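PDB 1V9C: precorrin-8x Methyl Mutase from Thermus thermophilus, which probably catalyses the methyl-group migration of precorrin-8X, a rearrangement of the corrin precursor on the route to adenosylcobalamin. Local coordinates for residues B[49-54]-B[179-184]; B[150-155]-B[175-180]. One frame throughout, in Å; residues are numbered along the deposited sequence.

Interaction 1: B[49-54]-B[179-184]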
# COMPACT_ATOMS: atom_id res chain seq x y z
N THR B 49 5.10 -16.09 4.14
CA THR B 49 6.36 -15.41 4.35
C THR B 49 7.54 -16.32 4.63
O THR B 49 7.51 -17.12 5.56
CB THR B 49 6.23 -14.38 5.47
OG1 THR B 49 5.13 -13.51 5.17
CG2 THR B 49 7.50 -13.56 5.59
N ARG B 50 8.58 -16.18 3.82
CA ARG B 50 9.77 -17.00 3.95
C ARG B 50 11.03 -16.15 4.04
O ARG B 50 11.19 -15.17 3.32
CB ARG B 50 9.87 -17.96 2.76
CG ARG B 50 10.80 -19.13 3.00
CD ARG B 50 10.28 -20.40 2.36
NE ARG B 50 11.12 -20.86 1.26
CZ ARG B 50 10.87 -21.94 0.54
NH1 ARG B 50 9.79 -22.67 0.80
NH2 ARG B 50 11.69 -22.30 -0.44
N PHE B 51 11.93 -16.53 4.95
CA PHE B 51 13.17 -15.80 5.12
C PHE B 51 14.37 -16.62 4.68
O PHE B 51 14.30 -17.84 4.61
CB PHE B 51 13.37 -15.42 6.59
CG PHE B 51 12.29 -14.55 7.14
CD1 PHE B 51 11.04 -15.08 7.43
CD2 PHE B 51 12.53 -13.20 7.39
CE1 PHE B 51 10.04 -14.27 7.96
CE2 PHE B 51 11.53 -12.39 7.92
CZ PHE B 51 10.28 -12.93 8.20
N SER B 52 15.47 -15.96 4.38
CA SER B 52 16.68 -16.67 4.02
C SER B 52 17.52 -16.62 5.28
O SER B 52 17.31 -15.76 6.15
CB SER B 52 17.43 -15.98 2.88
OG SER B 52 18.10 -14.82 3.35
N GLN B 53 18.48 -17.54 5.39
CA GLN B 53 19.37 -17.60 6.55
C GLN B 53 20.06 -16.26 6.77
O GLN B 53 20.67 -15.71 5.85
CB GLN B 53 20.41 -18.70 6.31
CG GLN B 53 21.35 -18.95 7.47
CD GLN B 53 22.36 -20.04 7.15
OE1 GLN B 53 21.99 -21.17 6.84
NE2 GLN B 53 23.64 -19.70 7.21
N GLY B 54 19.95 -15.73 7.99
CA GLY B 54 20.58 -14.46 8.33
C GLY B 54 19.96 -13.18 7.76
O GLY B 54 20.53 -12.10 7.92
N PRO B 179 20.95 -12.13 1.06
CA PRO B 179 19.86 -12.45 1.98
C PRO B 179 18.54 -11.87 1.47
O PRO B 179 18.52 -10.86 0.77
CB PRO B 179 20.33 -11.85 3.30
CG PRO B 179 21.16 -10.70 2.86
CD PRO B 179 21.91 -11.21 1.67
N TRP B 180 17.43 -12.51 1.81
CA TRP B 180 16.16 -11.99 1.34
C TRP B 180 14.98 -12.41 2.20
O TRP B 180 15.11 -13.27 3.08
CB TRP B 180 15.92 -12.46 -0.09
CG TRP B 180 16.19 -13.94 -0.24
CD1 TRP B 180 17.32 -14.51 -0.76
CD2 TRP B 180 15.34 -15.02 0.16
NE1 TRP B 180 17.22 -15.88 -0.70
CE2 TRP B 180 16.02 -16.22 -0.15
CE3 TRP B 180 14.06 -15.09 0.74
CZ2 TRP B 180 15.47 -17.48 0.12
CZ3 TRP B 180 13.52 -16.34 1.00
CH2 TRP B 180 14.22 -17.52 0.69
N ILE B 181 13.85 -11.78 1.93
CA ILE B 181 12.58 -12.06 2.59
C ILE B 181 11.58 -11.98 1.46
O ILE B 181 11.54 -11.00 0.70
CB ILE B 181 12.20 -11.02 3.64
CG1 ILE B 181 13.31 -10.88 4.67
CG2 ILE B 181 10.88 -11.44 4.30
CD1 ILE B 181 12.98 -9.92 5.78
N VAL B 182 10.78 -13.03 1.34
CA VAL B 182 9.82 -13.14 0.27
C VAL B 182 8.42 -13.51 0.74
O VAL B 182 8.25 -14.16 1.76
CB VAL B 182 10.33 -14.22 -0.74
CG1 VAL B 182 9.20 -14.72 -1.60
CG2 VAL B 182 11.41 -13.63 -1.63
N THR B 183 7.41 -13.07 -0.01
CA THR B 183 6.03 -13.44 0.26
C THR B 183 5.71 -14.40 -0.89
O THR B 183 5.53 -13.99 -2.03
CB THR B 183 5.03 -12.24 0.22
OG1 THR B 183 5.17 -11.52 -1.01
CG2 THR B 183 5.29 -11.29 1.39
N GLU B 184 5.69 -15.69 -0.57
CA GLU B 184 5.43 -16.75 -1.54
C GLU B 184 4.11 -16.54 -2.27
O GLU B 184 3.13 -16.11 -1.67
CB GLU B 184 5.41 -18.10 -0.82
CG GLU B 184 6.62 -18.38 0.06
CD GLU B 184 7.61 -19.34 -0.57
OE1 GLU B 184 8.31 -18.94 -1.53
OE2 GLU B 184 7.67 -20.50 -0.11
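Trp180 holds CG between its backbone N and carbonyl carbon, the crowded position (chi1 47°), and Ser52 places OG in the same way (chi1 75°). The indole is thereby laid against segment 49-54, and Ser52 CB sits over its face, 3.5 Å from the centroid of the five-membered ring, a CH-pi contact. Ser52 OG turns instead to the backbone and accepts the N-H of Trp180 at 2.9 Å; Ser52 N in turn gives a more bent bond to Trp180 O. Farther along, Arg50 and Val182 pair reciprocally, Arg50 N to Val182 O and Val182 N to Arg50 O both spanning 2.9 Å and almost straight. On the face turned to helix 30-40, Ile181 CG2 lies over the Phe51 ring, 4.1 Å from its centroid. On the opposite face, where Arg50 and Val182 point, Glu184 OE2 stands above the guanidinium plane 3.2 Å from Arg50 NH1, a salt bridge of charge alone. An alanine in place of Trp180 would remove the indole and would probably cost Ser52 CB its aromatic bed and Met174 of helix 166-174 a packing partner. The pairing is that of an antiparallel edge strand, 49-51, added to the otherwise parallel sheet of a doubly wound alpha/beta fold.

Interaction 2: B[150-155]-B[175-180]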
# COMPACT_ATOMS: atom_id res chain seq x y z
N GLY B 150 27.91 -9.23 -9.79
CA GLY B 150 28.70 -8.57 -8.76
C GLY B 150 28.00 -7.58 -7.86
O GLY B 150 28.65 -6.95 -7.02
N ALA B 151 26.69 -7.40 -8.02
CA ALA B 151 25.97 -6.48 -7.16
C ALA B 151 25.70 -7.20 -5.83
O ALA B 151 25.30 -8.36 -5.83
CB ALA B 151 24.66 -6.06 -7.82
N ARG B 152 25.95 -6.51 -4.71
CA ARG B 152 25.74 -7.11 -3.39
C ARG B 152 24.90 -6.24 -2.43
O ARG B 152 25.43 -5.57 -1.53
CB ARG B 152 27.09 -7.45 -2.74
CG ARG B 152 27.91 -8.49 -3.51
CD ARG B 152 27.06 -9.72 -3.85
NE ARG B 152 27.78 -10.68 -4.67
CZ ARG B 152 27.20 -11.65 -5.38
NH1 ARG B 152 25.88 -11.80 -5.36
NH2 ARG B 152 27.94 -12.49 -6.09
N PRO B 153 23.57 -6.25 -2.61
CA PRO B 153 22.69 -5.47 -1.73
C PRO B 153 22.73 -6.12 -0.35
O PRO B 153 22.86 -7.33 -0.25
CB PRO B 153 21.32 -5.63 -2.39
CG PRO B 153 21.64 -5.94 -3.83
CD PRO B 153 22.82 -6.87 -3.71
N ALA B 154 22.62 -5.33 0.70
CA ALA B 154 22.65 -5.90 2.04
C ALA B 154 21.48 -6.85 2.23
O ALA B 154 21.63 -7.91 2.82
CB ALA B 154 22.61 -4.79 3.10
N LEU B 155 20.31 -6.47 1.71
CA LEU B 155 19.10 -7.30 1.83
C LEU B 155 18.07 -6.97 0.76
O LEU B 155 17.92 -5.82 0.37
CB LEU B 155 18.47 -7.13 3.21
CG LEU B 155 17.05 -7.69 3.41
CD1 LEU B 155 17.03 -9.23 3.32
CD2 LEU B 155 16.54 -7.24 4.77
N GLU B 175 16.86 -18.19 -4.91
CA GLU B 175 17.94 -19.11 -5.29
C GLU B 175 19.19 -18.28 -5.59
O GLU B 175 20.12 -18.74 -6.24
CB GLU B 175 17.52 -19.92 -6.52
CG GLU B 175 16.23 -20.71 -6.31
CD GLU B 175 15.75 -21.44 -7.56
OE1 GLU B 175 15.55 -20.77 -8.59
OE2 GLU B 175 15.56 -22.67 -7.49
N ALA B 176 19.18 -17.05 -5.09
CA ALA B 176 20.28 -16.11 -5.29
C ALA B 176 21.19 -15.99 -4.07
O ALA B 176 20.80 -16.38 -2.96
CB ALA B 176 19.72 -14.75 -5.67
N PRO B 177 22.41 -15.46 -4.26
CA PRO B 177 23.46 -15.24 -3.26
C PRO B 177 23.37 -13.94 -2.46
O PRO B 177 24.36 -13.21 -2.34
CB PRO B 177 24.73 -15.28 -4.10
CG PRO B 177 24.30 -14.52 -5.28
CD PRO B 177 22.95 -15.16 -5.60
N VAL B 178 22.19 -13.64 -1.92
CA VAL B 178 21.99 -12.42 -1.14
C VAL B 178 20.88 -12.72 -0.14
O VAL B 178 19.97 -13.49 -0.43
CB VAL B 178 21.58 -11.24 -2.05
CG1 VAL B 178 20.17 -11.42 -2.55
CG2 VAL B 178 21.70 -9.94 -1.30
N PRO B 179 20.95 -12.13 1.06
CA PRO B 179 19.86 -12.45 1.98
C PRO B 179 18.54 -11.87 1.47
O PRO B 179 18.52 -10.86 0.77
CB PRO B 179 20.33 -11.85 3.30
CG PRO B 179 21.16 -10.70 2.86
CD PRO B 179 21.91 -11.21 1.67
N TRP B 180 17.43 -12.51 1.81
CA TRP B 180 16.16 -11.99 1.34
C TRP B 180 14.98 -12.41 2.20
O TRP B 180 15.11 -13.27 3.08
CB TRP B 180 15.92 -12.46 -0.09
CG TRP B 180 16.19 -13.94 -0.24
CD1 TRP B 180 17.32 -14.51 -0.76
CD2 TRP B 180 15.34 -15.02 0.16
NE1 TRP B 180 17.22 -15.88 -0.70
CE2 TRP B 180 16.02 -16.22 -0.15
CE3 TRP B 180 14.06 -15.09 0.74
CZ2 TRP B 180 15.47 -17.48 0.12
CZ3 TRP B 180 13.52 -16.34 1.00
CH2 TRP B 180 14.22 -17.52 0.69
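The two loops that lead into strands 155-158 and 180-183, the parallel neighbours of a beta-alpha-beta crossover through helix 166-174, run side by side here, their touching parts 23° apart in direction. No hydrogen bond joins them directly; side chains and a few carbonyl groups make the contact. Before the first loop, helix 137-147 ends in a Schellman motif with Gly150 at its C-prime position. Arg152 then reaches across. From CB its chain goes to CG, anti to the carbonyl carbon, bends at chi2 (-50°), and runs extended through CD to NE. CZ comes within 4.1 Å of Pro177 CG, and the tip NH1 presses on that same CG at 3.1 Å, the two side chains crossing at about a right angle. The backbone N of Arg152 is hydrogen-bonded to Asp127 OD1. Deeper in, Val178 sends CG2, anti to its backbone N, against Pro153: CG2 is 3.0 Å from Pro153 O, a tight approach, and 4.1 Å from Pro153 CD. Ile147 of helix 137-147 touches Arg152, Pro153, Pro177 and Val178, so a single residue underlies both loops, while Ala62 and Ala58 of helix 55-65 meet Ala154 and Pro179 respectively. At the strand entrance Leu155, with CG anti to the backbone N (chi1 167°), brings one branch, CD1, to the backbone of segment 175-180: CD1 rests 3.4 Å from Pro179 O and 3.5 Å from Trp180 CA.

How the interactions relate
Interactions 1 and 2 end on the same part of the chain and share Pro179 and Trp180, their centres about 11 Å apart. Strand 180-183 lies between strands 49-51 and 155-158, so interaction 1 lies on its antiparallel side, while interaction 2 joins the loops that enter it and its parallel neighbour. Trp180 is divided between them: its indole and its backbone N and O serve interaction 1, whereas Leu155 in interaction 2 meets its CA. Pro179 likewise touches Ser52 in one contact and Leu155 in the other. The two contacts meet directly where Ile181 CG1 packs 4.3 Å from Leu155 CD1. Backbone hydrogen bonds of Pro179 and Ile181 with Val156 tie strand 180-183 to strand 155-158.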